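Local coordinates for protein subtilase cytotoxin subunit A (Escherichia coli, PDB 2IY9) that cleaves the host endoplasmic reticulum chaperone BiP as the serine protease subunit of the AB5 subtilase cytotoxin, provoking a stress response that ends in cell death, at residues 176-181 / 216-221. Residues are numbered along the deposited sequence; the frame is centred on the assembly and turned at random.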
loop_
_atom_site.group_PDB
_atom_site.type_symbol
_atom_site.label_atom_id
_atom_site.label_comp_id
_atom_site.label_asym_id
_atom_site.label_seq_id
_atom_site.Cartn_x
_atom_site.Cartn_y
_atom_site.Cartn_z
ATOM N N LEU A 176 3.619 6.718 -7.152
ATOM C CA LEU A 176 2.360 6.033 -6.962
ATOM C C LEU A 176 1.963 5.990 -5.505
ATOM O O LEU A 176 2.808 5.808 -4.631
ATOM C CB LEU A 176 2.431 4.598 -7.477
ATOM C CG LEU A 176 2.496 4.463 -8.996
ATOM C CD1 LEU A 176 2.813 3.032 -9.329
ATOM C CD2 LEU A 176 1.181 4.966 -9.664
ATOM N N ILE A 177 0.666 6.137 -5.261
ATOM C CA ILE A 177 0.129 5.989 -3.912
ATOM C C ILE A 177 -0.705 4.724 -3.864
ATOM O O ILE A 177 -1.660 4.556 -4.638
ATOM C CB ILE A 177 -0.706 7.193 -3.479
ATOM C CG1 ILE A 177 0.209 8.415 -3.310
ATOM C CG2 ILE A 177 -1.441 6.902 -2.174
ATOM C CD1 ILE A 177 -0.527 9.649 -2.897
ATOM N N VAL A 178 -0.306 3.827 -2.978
ATOM C CA VAL A 178 -1.031 2.590 -2.762
ATOM C C VAL A 178 -1.871 2.804 -1.505
ATOM O O VAL A 178 -1.332 2.995 -0.408
ATOM C CB VAL A 178 -0.070 1.393 -2.632
ATOM C CG1 VAL A 178 -0.854 0.071 -2.659
ATOM C CG2 VAL A 178 0.955 1.421 -3.772
ATOM N N ALA A 179 -3.192 2.812 -1.697
ATOM C CA ALA A 179 -4.144 3.256 -0.674
ATOM C C ALA A 179 -5.196 2.202 -0.337
ATOM O O ALA A 179 -5.889 1.709 -1.222
ATOM C CB ALA A 179 -4.820 4.527 -1.130
ATOM N N ALA A 180 -5.314 1.870 0.954
ATOM C CA ALA A 180 -6.341 0.939 1.439
ATOM C C ALA A 180 -7.722 1.565 1.259
ATOM O O ALA A 180 -7.886 2.767 1.505
ATOM C CB ALA A 180 -6.100 0.619 2.921
ATOM N N VAL A 181 -8.706 0.763 0.847
ATOM C CA VAL A 181 -10.074 1.282 0.682
ATOM C C VAL A 181 -10.828 1.313 2.019
ATOM O O VAL A 181 -11.937 1.845 2.102
ATOM C CB VAL A 181 -10.884 0.535 -0.406
ATOM C CG1 VAL A 181 -10.242 0.732 -1.770
ATOM C CG2 VAL A 181 -11.051 -0.954 -0.081
ATOM N N ILE A 216 -3.557 3.725 -6.413
ATOM C CA ILE A 216 -3.959 2.337 -6.599
ATOM C C ILE A 216 -4.716 1.915 -5.340
ATOM O O ILE A 216 -4.145 1.870 -4.247
ATOM C CB ILE A 216 -2.743 1.408 -6.858
ATOM C CG1 ILE A 216 -2.045 1.808 -8.166
ATOM C CG2 ILE A 216 -3.189 -0.058 -6.941
ATOM C CD1 ILE A 216 -0.692 1.129 -8.366
ATOM N N ARG A 217 -6.011 1.665 -5.506
ATOM C CA ARG A 217 -6.942 1.439 -4.391
ATOM C C ARG A 217 -7.078 -0.056 -4.172
ATOM O O ARG A 217 -7.451 -0.782 -5.083
ATOM C CB ARG A 217 -8.325 2.033 -4.713
ATOM C CG ARG A 217 -8.309 3.540 -4.966
ATOM C CD ARG A 217 -9.439 3.992 -5.914
ATOM N NE ARG A 217 -9.242 5.402 -6.259
ATOM C CZ ARG A 217 -8.491 5.820 -7.270
ATOM N NH1 ARG A 217 -7.901 4.933 -8.073
ATOM N NH2 ARG A 217 -8.347 7.120 -7.498
ATOM N N VAL A 218 -6.779 -0.503 -2.957
ATOM C CA VAL A 218 -6.613 -1.923 -2.677
ATOM C C VAL A 218 -7.695 -2.460 -1.718
ATOM O O VAL A 218 -7.901 -1.909 -0.634
ATOM C CB VAL A 218 -5.187 -2.211 -2.113
ATOM C CG1 VAL A 218 -5.017 -3.705 -1.768
ATOM C CG2 VAL A 218 -4.088 -1.766 -3.111
ATOM N N ALA A 219 -8.375 -3.527 -2.139
ATOM C CA ALA A 219 -9.295 -4.296 -1.277
ATOM C C ALA A 219 -8.651 -5.597 -0.773
ATOM O O ALA A 219 -7.656 -6.061 -1.338
ATOM C CB ALA A 219 -10.579 -4.612 -2.030
ATOM N N ALA A 220 -9.259 -6.208 0.251
ATOM C CA ALA A 220 -8.661 -7.359 0.955
ATOM C C ALA A 220 -9.392 -8.670 0.671
ATOM O O ALA A 220 -10.627 -8.737 0.750
ATOM C CB ALA A 220 -8.635 -7.100 2.445
ATOM N N LEU A 221 -8.614 -9.698 0.339
ATOM C CA LEU A 221 -9.152 -11.018 0.011
ATOM C C LEU A 221 -9.050 -11.972 1.182
ATOM O O LEU A 221 -8.101 -11.904 1.973
ATOM C CB LEU A 221 -8.383 -11.624 -1.163
ATOM C CG LEU A 221 -8.514 -10.912 -2.506
ATOM C CD1 LEU A 221 -7.484 -11.428 -3.494
ATOM C CD2 LEU A 221 -9.949 -11.038 -3.059
#
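Backbone atoms of residues 177-181 pair with those of 216-218, joining parallel strands 176-180 and 215-221 within the seven-stranded sheet of the subtilase fold; the two are connected through helix 207-211 as a beta-alpha-beta unit. Four backbone hydrogen bonds make the ladder. Ile-216 N reaches Ile-177 O at 2.7 Å, Ile-216 O takes the N-H of Ala-179 almost straight (177°), and Ala-179 O in turn accepts from Val-218 N at 2.9 Å. The last rung, Val-181 N to Val-218 O, is the longest at 3.2 Å. Two CA-H...O contacts, from Val-178 to Ile-216 O and from Arg-217 to Ala-179 O, add to them.

Apolar contacts on the face of Val-178, Ala-180, Ile-216 and Val-218 include Val-178 CG1, anti to its backbone N (chi1 -170°), meeting Val-218 CG2 at 3.7 Å. Helix 271-288 packs against Val-178 and Ala-180, the latter beside Ser-272, inferred to belong to the charge relay. Leu-176 and Ile-216 meet tip to tip through their CD1 methyls. On the opposite face, Arg-217 extends its guanidinium away to salt bridges with Asp-248 and Asp-213. Just past the strand end, both Val-181 methyls approach the Val-218 carbonyl, CG2 3.3 Å from Val-218 O and CG1 3.7 Å from Arg-217 CB.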